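Local coordinates for carboxysome assembly protein CcmN (Synechococcus elongatus, PDB 7D6C) that is required for carboxysome formation, its N-terminal part interacting with RuBisCO-binding CcmM and its C-terminal peptide with the shell protein CcmK2, at residues E47-V52 with I69-L74; L56-H61 with A77-V82; S85-Q90 with T102-G107. All blocks are in the same frame, centred on the assembly; numbering follows the deposited sequence.

Interaction 1 of 3, residues E47-V52 with I69-L74; sequences EIASGV and IQAGAL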
loop_
_atom_site.group_PDB
_atom_site.type_symbol
_atom_site.label_atom_id
_atom_site.label_comp_id
_atom_site.label_asym_id
_atom_site.label_seq_id
_atom_site.Cartn_x
_atom_site.Cartn_y
_atom_site.Cartn_z
ATOM N N GLU F 47 -8.950 15.377 7.635
ATOM C CA GLU F 47 -10.384 15.550 7.843
ATOM C C GLU F 47 -11.131 14.564 6.958
ATOM O O GLU F 47 -10.939 14.568 5.738
ATOM C CB GLU F 47 -10.818 16.990 7.537
ATOM C CG GLU F 47 -12.289 17.340 7.814
ATOM C CD GLU F 47 -12.669 18.786 7.403
ATOM O OE1 GLU F 47 -11.766 19.641 7.242
ATOM O OE2 GLU F 47 -13.879 19.070 7.239
ATOM N N ILE F 48 -11.977 13.730 7.569
ATOM C CA ILE F 48 -12.703 12.669 6.873
ATOM C C ILE F 48 -14.193 12.847 7.145
ATOM O O ILE F 48 -14.602 12.874 8.301
ATOM C CB ILE F 48 -12.236 11.272 7.327
ATOM C CG1 ILE F 48 -10.739 11.092 7.081
ATOM C CG2 ILE F 48 -13.041 10.154 6.687
ATOM C CD1 ILE F 48 -10.140 10.089 7.997
ATOM N N ALA F 49 -15.009 12.928 6.097
ATOM C CA ALA F 49 -16.407 13.301 6.277
ATOM C C ALA F 49 -17.286 12.071 6.546
ATOM O O ALA F 49 -16.806 11.013 6.962
ATOM C CB ALA F 49 -16.886 14.099 5.057
ATOM N N SER F 50 -18.585 12.196 6.270
ATOM C CA SER F 50 -19.600 11.261 6.733
ATOM C C SER F 50 -19.711 10.102 5.759
ATOM O O SER F 50 -19.777 10.306 4.544
ATOM C CB SER F 50 -20.954 11.963 6.817
ATOM O OG SER F 50 -20.890 13.091 7.687
ATOM N N GLY F 51 -19.752 8.885 6.290
ATOM C CA GLY F 51 -20.005 7.727 5.457
ATOM C C GLY F 51 -18.812 7.201 4.699
ATOM O O GLY F 51 -18.963 6.248 3.927
ATOM N N VAL F 52 -17.637 7.788 4.899
ATOM C CA VAL F 52 -16.405 7.312 4.296
ATOM C C VAL F 52 -16.000 5.934 4.803
ATOM O O VAL F 52 -16.195 5.585 5.974
ATOM C CB VAL F 52 -15.306 8.352 4.562
ATOM C CG1 VAL F 52 -13.913 7.768 4.296
ATOM C CG2 VAL F 52 -15.537 9.537 3.644
ATOM N N ILE F 69 -11.094 13.991 3.039
ATOM C CA ILE F 69 -11.874 12.971 2.352
ATOM C C ILE F 69 -13.327 13.349 2.579
ATOM O O ILE F 69 -13.813 13.324 3.712
ATOM C CB ILE F 69 -11.563 11.560 2.880
ATOM C CG1 ILE F 69 -10.059 11.392 3.088
ATOM C CG2 ILE F 69 -12.125 10.471 1.953
ATOM C CD1 ILE F 69 -9.249 11.808 1.883
ATOM N N GLN F 70 -14.012 13.728 1.513
ATOM C CA GLN F 70 -15.370 14.221 1.685
ATOM C C GLN F 70 -16.352 13.053 1.765
ATOM O O GLN F 70 -15.980 11.883 1.613
ATOM C CB GLN F 70 -15.706 15.190 0.563
ATOM C CG GLN F 70 -14.691 16.314 0.510
ATOM C CD GLN F 70 -15.303 17.624 0.130
ATOM O OE1 GLN F 70 -15.791 17.779 -0.998
ATOM N NE2 GLN F 70 -15.309 18.582 1.072
ATOM N N ALA F 71 -17.617 13.379 2.032
ATOM C CA ALA F 71 -18.576 12.362 2.448
ATOM C C ALA F 71 -18.839 11.346 1.351
ATOM O O ALA F 71 -18.935 11.691 0.165
ATOM C CB ALA F 71 -19.889 13.001 2.850
ATOM N N GLY F 72 -18.973 10.081 1.769
ATOM C CA GLY F 72 -19.279 8.983 0.889
ATOM C C GLY F 72 -18.155 8.581 -0.023
ATOM O O GLY F 72 -18.323 7.630 -0.804
ATOM N N ALA F 73 -17.022 9.277 0.030
ATOM C CA ALA F 73 -15.843 8.820 -0.689
ATOM C C ALA F 73 -15.391 7.509 -0.092
ATOM O O ALA F 73 -15.582 7.253 1.100
ATOM C CB ALA F 73 -14.706 9.839 -0.624
ATOM N N LEU F 74 -14.809 6.666 -0.942
ATOM C CA LEU F 74 -14.417 5.312 -0.588
ATOM C C LEU F 74 -13.003 5.049 -1.079
ATOM O O LEU F 74 -12.649 5.409 -2.203
ATOM C CB LEU F 74 -15.362 4.298 -1.215
ATOM C CG LEU F 74 -16.823 4.505 -0.883
ATOM C CD1 LEU F 74 -17.653 3.816 -1.919
ATOM C CD2 LEU F 74 -17.088 3.963 0.507
#

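Interaction 2 of 3, residues L56-H61 with A77-V82; sequences LGSVIH and AGVLIV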
loop_
_atom_site.group_PDB
_atom_site.type_symbol
_atom_site.label_atom_id
_atom_site.label_comp_id
_atom_site.label_asym_id
_atom_site.label_seq_id
_atom_site.Cartn_x
_atom_site.Cartn_y
_atom_site.Cartn_z
ATOM N N LEU F 56 -8.239 -1.604 4.089
ATOM C CA LEU F 56 -7.021 -2.226 4.602
ATOM C C LEU F 56 -5.749 -1.627 4.009
ATOM O O LEU F 56 -5.656 -1.382 2.803
ATOM C CB LEU F 56 -7.079 -3.720 4.281
ATOM C CG LEU F 56 -5.980 -4.522 4.933
ATOM C CD1 LEU F 56 -5.973 -4.169 6.416
ATOM C CD2 LEU F 56 -6.219 -6.004 4.694
ATOM N N GLY F 57 -4.756 -1.408 4.866
ATOM C CA GLY F 57 -3.446 -1.009 4.379
ATOM C C GLY F 57 -3.346 0.372 3.764
ATOM O O GLY F 57 -2.348 0.665 3.095
ATOM N N SER F 58 -4.344 1.234 3.952
ATOM C CA SER F 58 -4.247 2.565 3.373
ATOM C C SER F 58 -3.386 3.437 4.267
ATOM O O SER F 58 -3.155 3.127 5.436
ATOM C CB SER F 58 -5.631 3.180 3.176
ATOM O OG SER F 58 -6.352 2.525 2.141
ATOM N N VAL F 59 -2.850 4.505 3.692
ATOM C CA VAL F 59 -1.987 5.405 4.448
ATOM C C VAL F 59 -2.306 6.820 4.010
ATOM O O VAL F 59 -2.153 7.158 2.830
ATOM C CB VAL F 59 -0.492 5.117 4.249
ATOM C CG1 VAL F 59 0.365 6.245 4.870
ATOM C CG2 VAL F 59 -0.127 3.751 4.838
ATOM N N ILE F 60 -2.766 7.639 4.947
ATOM C CA ILE F 60 -3.063 9.038 4.689
ATOM C C ILE F 60 -2.026 9.858 5.434
ATOM O O ILE F 60 -1.953 9.797 6.669
ATOM C CB ILE F 60 -4.486 9.411 5.134
ATOM C CG1 ILE F 60 -5.484 8.339 4.684
ATOM C CG2 ILE F 60 -4.865 10.747 4.569
ATOM C CD1 ILE F 60 -5.750 8.311 3.186
ATOM N N HIS F 61 -1.210 10.610 4.695
ATOM C CA HIS F 61 -0.155 11.409 5.313
ATOM C C HIS F 61 -0.263 12.854 4.838
ATOM O O HIS F 61 0.088 13.163 3.693
ATOM C CB HIS F 61 1.220 10.832 5.009
ATOM C CG HIS F 61 2.318 11.500 5.760
ATOM N ND1 HIS F 61 3.646 11.353 5.429
ATOM C CD2 HIS F 61 2.285 12.337 6.823
ATOM C CE1 HIS F 61 4.386 12.064 6.260
ATOM N NE2 HIS F 61 3.585 12.671 7.116
ATOM N N ALA F 77 -8.311 -0.945 -0.576
ATOM C CA ALA F 77 -7.130 -1.258 0.216
ATOM C C ALA F 77 -5.881 -0.583 -0.349
ATOM O O ALA F 77 -5.751 -0.373 -1.560
ATOM C CB ALA F 77 -6.919 -2.771 0.268
ATOM N N GLY F 78 -4.961 -0.225 0.549
ATOM C CA GLY F 78 -3.657 0.290 0.152
ATOM C C GLY F 78 -3.633 1.591 -0.634
ATOM O O GLY F 78 -2.648 1.875 -1.319
ATOM N N VAL F 79 -4.690 2.396 -0.568
ATOM C CA VAL F 79 -4.624 3.735 -1.135
ATOM C C VAL F 79 -3.642 4.581 -0.328
ATOM O O VAL F 79 -3.564 4.477 0.908
ATOM C CB VAL F 79 -6.032 4.346 -1.161
ATOM C CG1 VAL F 79 -6.003 5.805 -1.651
ATOM C CG2 VAL F 79 -6.900 3.501 -2.041
ATOM N N LEU F 80 -2.871 5.416 -1.027
ATOM C CA LEU F 80 -1.836 6.233 -0.404
ATOM C C LEU F 80 -2.031 7.699 -0.779
ATOM O O LEU F 80 -1.992 8.054 -1.963
ATOM C CB LEU F 80 -0.457 5.756 -0.833
ATOM C CG LEU F 80 0.609 6.741 -0.421
ATOM C CD1 LEU F 80 0.838 6.569 1.053
ATOM C CD2 LEU F 80 1.864 6.488 -1.211
ATOM N N ILE F 81 -2.224 8.553 0.221
ATOM C CA ILE F 81 -2.453 9.979 -0.015
ATOM C C ILE F 81 -1.429 10.780 0.788
ATOM O O ILE F 81 -1.497 10.828 2.025
ATOM C CB ILE F 81 -3.886 10.407 0.333
ATOM C CG1 ILE F 81 -4.892 9.658 -0.550
ATOM C CG2 ILE F 81 -4.049 11.845 0.062
ATOM C CD1 ILE F 81 -6.355 9.895 -0.184
ATOM N N VAL F 82 -0.483 11.399 0.085
ATOM C CA VAL F 82 0.582 12.196 0.680
ATOM C C VAL F 82 0.451 13.616 0.169
ATOM O O VAL F 82 0.211 13.817 -1.030
ATOM C CB VAL F 82 1.978 11.655 0.324
ATOM C CG1 VAL F 82 3.048 12.604 0.852
ATOM C CG2 VAL F 82 2.162 10.266 0.866
#

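Interaction 3 of 3, residues S85-Q90 with T102-G107; sequences SIVGRQ and TSIEAG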
loop_
_atom_site.group_PDB
_atom_site.type_symbol
_atom_site.label_atom_id
_atom_site.label_comp_id
_atom_site.label_asym_id
_atom_site.label_seq_id
_atom_site.Cartn_x
_atom_site.Cartn_y
_atom_site.Cartn_z
ATOM N N SER F 85 -4.705 17.057 -0.171
ATOM C CA SER F 85 -5.621 16.459 -1.126
ATOM C C SER F 85 -7.047 16.653 -0.626
ATOM O O SER F 85 -7.300 16.631 0.585
ATOM C CB SER F 85 -5.294 14.967 -1.304
ATOM O OG SER F 85 -6.246 14.280 -2.102
ATOM N N ILE F 86 -7.971 16.872 -1.554
ATOM C CA ILE F 86 -9.390 16.872 -1.254
ATOM C C ILE F 86 -10.016 15.844 -2.165
ATOM O O ILE F 86 -9.960 15.984 -3.393
ATOM C CB ILE F 86 -10.030 18.248 -1.479
ATOM C CG1 ILE F 86 -9.269 19.320 -0.709
ATOM C CG2 ILE F 86 -11.493 18.221 -1.070
ATOM C CD1 ILE F 86 -9.942 20.633 -0.757
ATOM N N VAL F 87 -10.585 14.797 -1.586
ATOM C CA VAL F 87 -11.219 13.750 -2.373
ATOM C C VAL F 87 -12.710 14.047 -2.394
ATOM O O VAL F 87 -13.361 14.078 -1.339
ATOM C CB VAL F 87 -10.915 12.352 -1.814
ATOM C CG1 VAL F 87 -11.446 11.286 -2.764
ATOM C CG2 VAL F 87 -9.424 12.193 -1.627
ATOM N N GLY F 88 -13.235 14.288 -3.598
ATOM C CA GLY F 88 -14.609 14.686 -3.811
ATOM C C GLY F 88 -15.676 13.862 -3.117
ATOM O O GLY F 88 -15.440 12.740 -2.651
ATOM N N ARG F 89 -16.870 14.446 -3.035
ATOM C CA ARG F 89 -18.050 13.737 -2.554
ATOM C C ARG F 89 -18.300 12.502 -3.431
ATOM O O ARG F 89 -18.254 12.585 -4.659
ATOM C CB ARG F 89 -19.220 14.730 -2.585
ATOM C CG ARG F 89 -20.497 14.416 -1.810
ATOM C CD ARG F 89 -21.528 15.569 -2.041
ATOM N NE ARG F 89 -22.943 15.154 -2.085
ATOM C CZ ARG F 89 -23.999 15.978 -1.941
ATOM N NH1 ARG F 89 -25.238 15.491 -2.005
ATOM N NH2 ARG F 89 -23.843 17.290 -1.752
ATOM N N GLN F 90 -18.499 11.337 -2.808
ATOM C CA GLN F 90 -18.914 10.106 -3.486
ATOM C C GLN F 90 -17.820 9.467 -4.353
ATOM O O GLN F 90 -18.087 8.484 -5.076
ATOM C CB GLN F 90 -20.161 10.332 -4.350
ATOM C CG GLN F 90 -21.352 10.869 -3.583
ATOM C CD GLN F 90 -22.244 9.785 -3.021
ATOM O OE1 GLN F 90 -21.837 9.041 -2.128
ATOM N NE2 GLN F 90 -23.484 9.722 -3.502
ATOM N N THR F 102 -2.495 15.931 -5.062
ATOM C CA THR F 102 -3.505 15.979 -6.117
ATOM C C THR F 102 -4.866 15.548 -5.564
ATOM O O THR F 102 -4.944 14.651 -4.713
ATOM C CB THR F 102 -3.110 15.092 -7.326
ATOM O OG1 THR F 102 -2.499 13.881 -6.868
ATOM C CG2 THR F 102 -2.119 15.798 -8.247
ATOM N N SER F 103 -5.936 16.189 -6.053
ATOM C CA SER F 103 -7.298 16.065 -5.522
ATOM C C SER F 103 -8.231 15.400 -6.534
ATOM O O SER F 103 -7.941 15.317 -7.725
ATOM C CB SER F 103 -7.860 17.445 -5.144
ATOM O OG SER F 103 -6.943 18.220 -4.392
ATOM N N ILE F 104 -9.395 14.958 -6.067
ATOM C CA ILE F 104 -10.339 14.234 -6.915
ATOM C C ILE F 104 -11.686 14.951 -6.917
ATOM O O ILE F 104 -12.268 15.226 -5.855
ATOM C CB ILE F 104 -10.503 12.770 -6.468
ATOM C CG1 ILE F 104 -9.155 12.054 -6.545
ATOM C CG2 ILE F 104 -11.555 12.050 -7.319
ATOM C CD1 ILE F 104 -8.595 12.003 -7.956
ATOM N N GLU F 105 -12.168 15.252 -8.121
ATOM C CA GLU F 105 -13.536 15.709 -8.344
ATOM C C GLU F 105 -14.541 14.786 -7.656
ATOM O O GLU F 105 -14.363 13.561 -7.607
ATOM C CB GLU F 105 -13.780 15.767 -9.866
ATOM C CG GLU F 105 -13.481 14.413 -10.619
ATOM C CD GLU F 105 -11.962 14.149 -10.880
ATOM O OE1 GLU F 105 -11.102 14.889 -10.334
ATOM O OE2 GLU F 105 -11.620 13.177 -11.603
ATOM N N ALA F 106 -15.596 15.377 -7.104
ATOM C CA ALA F 106 -16.708 14.576 -6.610
ATOM C C ALA F 106 -17.102 13.520 -7.639
ATOM O O ALA F 106 -17.049 13.758 -8.846
ATOM C CB ALA F 106 -17.900 15.470 -6.284
ATOM N N GLY F 107 -17.458 12.332 -7.153
ATOM C CA GLY F 107 -17.909 11.257 -8.011
ATOM C C GLY F 107 -16.851 10.666 -8.917
ATOM O O GLY F 107 -17.143 9.697 -9.631
#

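Interaction 1 of 3, residues E47-V52 with I69-L74
Ala49 lies over one face of the flat peptide group that joins Gln70 to Ala71, and Val52 CG2 comes from the same side but beyond the oxygen. Ala49 CB sits over the nitrogen of that group, toward its N-H side, 3.2 Å from Ala71 N. Val52 CG2 is 3.1 Å from Gln70 O. At its oxygen edge the peptide takes one backbone bond, from Ala73 N to Gln70 O within its own turn.

The backbones run parallel. Ile69 N donates to Glu47 O, and Ile69 O accepts Ala49 N at 2.7 Å, so the amides on both sides of Ile48 are tied to one residue. Gly72 N then reaches Ser50 O at 2.9 Å, tilted 20° from the carbonyl plane. Type II turns from Ala49 to Val52 and from Gln70 to Ala73 stack on each other. Gly51 and Gly72 take the positive phi positions.

Ile48 and Ile69 lie side by side and point the same way, with their CG1 atoms 4.1 Å apart. Val52 crosses Ile69 at about a right angle. Its CG1 is anti to the backbone N (chi1 165°), which leaves CG2 beside the N and 3.9 Å from Ile69 CG2. An alanine in place of Val52 would probably open a gap under Ile69 CG2 and beside Ala73, leaving the corner less well filled.

Gly51 N is bonded to Asp29 OD1 in the preceding turn, and Glu47 OE1 makes a salt bridge with Arg45. Leu74 packs on Val82 of the second subunit. Strand 45-48 lies between strands 23-24 and 66-69, and strand 85-87 continues the sheet beyond 66-69.

Interaction 2 of 3, residues L56-H61 with A77-V82
Val59 meets the second segment through both of its backbone polar atoms. Its N donates to Val79 O at 2.9 Å, and its O accepts Ile81 N at 3.0 Å. Ile81 O in turn takes His61 N, in a nearly straight bond of 2.7 Å (174° at the hydrogen). Before the strands, Gly78 N donates to Leu56 O. Strands 59-61 and 80-82 run parallel.

Ser58 OG lies anti to its carbonyl carbon, chi1 -70°. From there it accepts a weak bond from Val79 N at 3.2 Å, while its stronger partner is Gly55 O. Gly57 O receives a C-H contact from Gly78 CA and a hydrogen bond from a basic side chain of another protein's chain. Gly78 O is also bonded to a basic side chain of that chain. Both ring nitrogens of His61 are satisfied elsewhere. NE2 pairs with Glu41 OE1, and ND1 bonds to a polar side chain of the other protein. The ring of a polar side chain of that chain also meets the imidazole, with the planes at about 70°.

The apolar contacts fall on two faces. Ile60 and Ile81 lie side by side with CD1 atoms 3.8 Å apart, and both touch Ile67 inside the coil. On the other face Leu80 CD1 rests 3.8 Å from Val59 CB, and Leu80 itself packs on a basic side chain of the other protein. Leu56 and Ala77 reach Gly57 of the second subunit.

One side of the sheet therefore faces the interior and the other faces a partner chain. In-register parallel strands from successive coils, with a glycine in each preceding turn, are typical of the left-handed beta-helix of hexapeptide-repeat proteins.

Interaction 3 of 3, residues S85-Q90 with T102-G107
Ser85-Gln90 and Thr102-Gly107 run the same way, 8° apart, with a single bridge between Val87 and Ile104 whose CA atoms are 4.7 Å apart. Ile104 N donates to Ile86 O, and Ile104 O accepts Gly88 N, the donor tilted 28° from the carbonyl plane. Gly107 N closes the far end on Arg89 O.

Two serines serve the near end. Ser85 OG is anti to its own backbone N (chi1 173°) and donates to Thr102 O at 2.9 Å. Ser103 works from the other segment: its OG accepts a weak bond from Ile86 N at 3.3 Å, while its CB lies 3.1 Å from Ile86 O.

Val87 and Ile104 lie side by side and point the same way, Val87 CG1 being 4.1 Å from Ile104 CB. They meet Ile69 and Leu99 respectively inside the coil. At the outer turn Ala106 CB rests 3.3 Å from Arg89 O and near Arg89 CB, but the end of the arginine leads away from the contact.

Gly88 lies beside the second backbone, and a side chain there would run into the Glu105-Ala106 peptide.

Apart from one apolar pair, the contact is mainly polar. Backbone amides and carbonyls do most of the joining, and serine hydroxyls add bonds ahead of the single bridge, one of them weak. This suggests a join that probably rests more on hydrogen bonds between coils than on side-chain packing, with several of its residues exposed.

Overall arrangement
The three contacts stack neighbouring coils of one beta-helix. Interactions 1 and 3 are nearest, with centres about 10 Å apart, and they share a sheet: Gln70 N probably bonds to Val87 O at 2.9 Å, and Ala71 O to Gln90 N. Interaction 2 lies on another face, with centres about 14 Å from interaction 1 and 15 Å from interaction 3. Inside the coil Ile81 CD1 joins all three, 4.0 Å from Ile69 CD1 and 4.1 Å from Val87 CG2. Each contact touches the second subunit. Interaction 2 also faces the chain of another protein, probably CcmM, which the N-terminal part of CcmN is known to bind.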